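Local structure of 2''-aminoglycoside nucleotidyltransferase (Klebsiella pneumoniae, 4WQL) at residues His43-Leu48 with Leu85-Pro90. The protein adenylates the 2''-hydroxyl group of kanamycin, gentamicin, tobramycin and related aminoglycosides in a magnesium-dependent reaction, making bacteria resistant to them. Residues are numbered along the deposited sequence; the frame is centred on the assembly and turned at random.
With MG (magnesium ion), chain C; MG (magnesium ion), chain B; KAN (kanamycin a), chain D; IPA (isopropyl alcohol), chain E.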
loop_
_atom_site.group_PDB
_atom_site.type_symbol
_atom_site.label_atom_id
_atom_site.label_comp_id
_atom_site.label_asym_id
_atom_site.label_seq_id
_atom_site.Cartn_x
_atom_site.Cartn_y
_atom_site.Cartn_z
ATOM N N HIS A 43 6.582 7.598 8.847
ATOM C CA HIS A 43 6.474 6.327 8.152
ATOM C C HIS A 43 7.843 5.775 7.848
ATOM O O HIS A 43 8.731 6.514 7.484
ATOM C CB HIS A 43 5.659 6.521 6.871
ATOM C CG HIS A 43 4.281 7.019 7.133
ATOM N ND1 HIS A 43 3.301 6.195 7.637
ATOM C CD2 HIS A 43 3.727 8.250 7.006
ATOM C CE1 HIS A 43 2.200 6.910 7.826
ATOM N NE2 HIS A 43 2.422 8.149 7.429
ATOM N N ASP A 44 8.023 4.472 8.031
ATOM C CA ASP A 44 9.320 3.855 7.778
ATOM C C ASP A 44 9.691 3.771 6.296
ATOM O O ASP A 44 10.886 3.780 5.933
ATOM C CB ASP A 44 9.374 2.435 8.382
ATOM C CG ASP A 44 9.295 2.446 9.904
ATOM O OD1 ASP A 44 9.770 3.424 10.530
ATOM O OD2 ASP A 44 8.739 1.468 10.461
ATOM N N ASP A 45 8.686 3.693 5.442
ATOM C CA ASP A 45 8.921 3.584 4.017
ATOM C C ASP A 45 7.669 3.976 3.287
ATOM O O ASP A 45 6.670 4.308 3.917
ATOM C CB ASP A 45 9.387 2.155 3.625
ATOM C CG ASP A 45 8.328 1.074 3.858
ATOM O OD1 ASP A 45 7.170 1.374 4.178
ATOM O OD2 ASP A 45 8.649 -0.107 3.657
ATOM N N ILE A 46 7.727 3.946 1.957
ATOM C CA ILE A 46 6.591 4.197 1.139
ATOM C C ILE A 46 6.153 2.905 0.458
ATOM O O ILE A 46 6.942 2.316 -0.273
ATOM C CB ILE A 46 6.910 5.226 0.053
ATOM C CG1 ILE A 46 7.322 6.565 0.676
ATOM C CG2 ILE A 46 5.729 5.390 -0.887
ATOM C CD1 ILE A 46 8.175 7.427 -0.258
ATOM N N ASP A 47 4.940 2.439 0.750
ATOM C CA ASP A 47 4.421 1.224 0.062
ATOM C C ASP A 47 3.667 1.607 -1.186
ATOM O O ASP A 47 2.839 2.529 -1.176
ATOM C CB ASP A 47 3.513 0.404 1.010
ATOM C CG ASP A 47 4.248 0.030 2.317
ATOM O OD1 ASP A 47 5.050 -0.885 2.286
ATOM O OD2 ASP A 47 4.069 0.709 3.309
ATOM N N LEU A 48 3.956 0.892 -2.290
ATOM C CA LEU A 48 3.298 1.152 -3.578
ATOM C C LEU A 48 2.776 -0.150 -4.131
ATOM O O LEU A 48 3.427 -1.227 -4.001
ATOM C CB LEU A 48 4.262 1.747 -4.633
ATOM C CG LEU A 48 4.928 3.090 -4.292
ATOM C CD1 LEU A 48 6.031 3.479 -5.301
ATOM C CD2 LEU A 48 3.794 4.173 -4.227
ATOM N N LEU A 85 13.023 4.316 1.240
ATOM C CA LEU A 85 12.719 2.940 0.802
ATOM C C LEU A 85 11.318 2.888 0.202
ATOM O O LEU A 85 10.360 3.420 0.784
ATOM C CB LEU A 85 12.808 1.971 1.988
ATOM C CG LEU A 85 12.754 0.478 1.695
ATOM C CD1 LEU A 85 14.120 0.023 1.189
ATOM C CD2 LEU A 85 12.301 -0.321 2.935
ATOM N N LEU A 86 11.193 2.229 -0.951
ATOM C CA LEU A 86 9.889 1.969 -1.582
ATOM C C LEU A 86 9.588 0.488 -1.535
ATOM O O LEU A 86 10.402 -0.316 -2.017
ATOM C CB LEU A 86 9.888 2.405 -3.034
ATOM C CG LEU A 86 10.351 3.773 -3.501
ATOM C CD1 LEU A 86 10.033 3.808 -5.018
ATOM C CD2 LEU A 86 9.542 4.823 -2.787
ATOM N N ASP A 87 8.422 0.139 -0.996
ATOM C CA ASP A 87 8.094 -1.247 -0.794
ATOM C C ASP A 87 7.015 -1.593 -1.831
ATOM O O ASP A 87 5.880 -1.236 -1.638
ATOM C CB ASP A 87 7.579 -1.437 0.636
ATOM C CG ASP A 87 7.354 -2.909 0.986
ATOM O OD1 ASP A 87 7.432 -3.793 0.105
ATOM O OD2 ASP A 87 7.070 -3.184 2.161
ATOM N N CYS A 88 7.389 -2.317 -2.907
ATOM C CA CYS A 88 6.527 -2.347 -4.087
ATOM C C CYS A 88 5.891 -3.717 -4.312
ATOM O O CYS A 88 6.616 -4.709 -4.345
ATOM C CB CYS A 88 7.360 -1.955 -5.322
ATOM S SG CYS A 88 8.007 -0.292 -5.189
ATOM N N GLU A 89 4.567 -3.758 -4.508
ATOM C CA GLU A 89 3.894 -5.016 -4.728
ATOM C C GLU A 89 3.035 -4.942 -6.001
ATOM O O GLU A 89 2.336 -3.986 -6.184
ATOM C CB GLU A 89 2.978 -5.329 -3.544
ATOM C CG GLU A 89 2.151 -6.598 -3.735
ATOM C CD GLU A 89 1.319 -7.009 -2.496
ATOM O OE1 GLU A 89 1.190 -8.270 -2.283
ATOM O OE2 GLU A 89 0.846 -6.085 -1.789
ATOM N N PRO A 90 3.115 -5.953 -6.857
ATOM C CA PRO A 90 2.255 -5.948 -8.061
ATOM C C PRO A 90 0.753 -6.254 -7.820
ATOM O O PRO A 90 0.372 -6.929 -6.843
ATOM C CB PRO A 90 2.858 -7.078 -8.909
ATOM C CG PRO A 90 3.284 -8.100 -7.813
ATOM C CD PRO A 90 3.917 -7.183 -6.782
HETATM MG MG MG C . 6.521 -1.471 4.020
HETATM MG MG MG B . 5.301 0.640 4.956
HETATM C C1 KAN D . 1.259 -9.952 2.244
HETATM C C2 KAN D . 1.728 -11.326 2.861
HETATM C C3 KAN D . 2.376 -12.193 1.799
HETATM C C4 KAN D . 1.327 -12.387 0.711
HETATM C C5 KAN D . 0.907 -11.045 0.138
HETATM C C6 KAN D . -0.302 -11.389 -0.798
HETATM C C7 KAN D . 3.824 -5.241 1.636
HETATM C C8 KAN D . 4.183 -6.108 2.873
HETATM C C9 KAN D . 3.996 -7.619 2.634
HETATM C C10 KAN D . 2.574 -7.896 2.073
HETATM C C11 KAN D . 2.196 -7.025 0.890
HETATM C C12 KAN D . 2.362 -5.547 1.238
HETATM C C13 KAN D . 5.689 -6.050 4.789
HETATM C C14 KAN D . 6.268 -4.692 5.316
HETATM C C15 KAN D . 7.663 -4.472 4.694
HETATM C C16 KAN D . 8.552 -5.682 5.013
HETATM C C17 KAN D . 7.900 -6.964 4.422
HETATM C C18 KAN D . 8.545 -8.324 4.743
HETATM N N1 KAN D . -0.887 -10.139 -1.349
HETATM N N2 KAN D . 0.769 -7.310 0.599
HETATM N N3 KAN D . 4.132 -3.796 1.857
HETATM N N4 KAN D . 8.296 -3.213 5.152
HETATM O O5 KAN D . 0.357 -10.217 1.148
HETATM O O6 KAN D . 2.591 -11.032 4.003
HETATM O O7 KAN D . 2.767 -13.485 2.361
HETATM O O8 KAN D . 1.892 -13.117 -0.361
HETATM O O9 KAN D . 2.466 -9.308 1.873
HETATM O O10 KAN D . 4.126 -8.398 3.872
HETATM O O11 KAN D . 5.523 -5.927 3.378
HETATM O O12 KAN D . 6.583 -7.141 5.022
HETATM O O13 KAN D . 5.387 -3.576 5.039
HETATM O O14 KAN D . 9.878 -5.464 4.493
HETATM O O15 KAN D . 8.549 -8.512 6.172
HETATM C C1 IPA E . 3.715 1.428 8.895
HETATM C C2 IPA E . 4.142 2.866 9.168
HETATM C C3 IPA E . 5.596 2.928 9.628
HETATM O O2 IPA E . 4.075 3.527 7.949
HETATM O O HOH W 1 12.442 4.880 3.886
HETATM O O HOH W 2 4.906 2.487 5.077
HETATM O O HOH W 3 6.160 0.355 6.977
HETATM O O HOH W 4 3.417 0.319 5.988
#
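D45 and D47 meet D87 around a pair of magnesium ions, the three-carboxylate metal site of the nucleotidyltransferase fold, built where strand 46-51 runs parallel to strand 84-93. The carboxylates of D45 and D47 each span the two ions, giving one oxygen to each, a task for which a short two-oxygen side chain is well suited. The chain C magnesium takes D45 OD2, D47 OD1 and D87 OD2; the chain B magnesium takes D45 OD1 and D47 OD2, with three waters. Across the strands D47 OD1 and D87 OD2 stand only 3.1 Å apart, two acceptors brought together by the shared cation, their carboxylate planes turned 53° from each other. With its carboxylate swung away from the backbone N (chi1 -174°), D87 sends OD2 to the chain C magnesium, while Y75 OH holds OD1. D87 is the inferred proton acceptor, and the 2.6 Å contact of KAN O13 with the chain C magnesium places the sugar beside it.

Backbone bonds fix this spacing: L85 O receives I46 N at 2.9 Å, I46 O receives D87 N, D87 O receives L48 N, and L48 O receives E89 N. Strand alternation turns I46, L48, L86 and C88 to the opposite face, where the branched chains of I46 and L86 pack against helix 5-19; I46 CD1 lies 3.9 Å from L86 CD2, alongside it. The small C88 puts SG near L48 CD1. Farther along the cleft, extended E89 reaches the antibiotic's amines with both oxygens: OE1 accepts from KAN N1 at 2.9 Å and OE2 from KAN N2 at 2.7 Å.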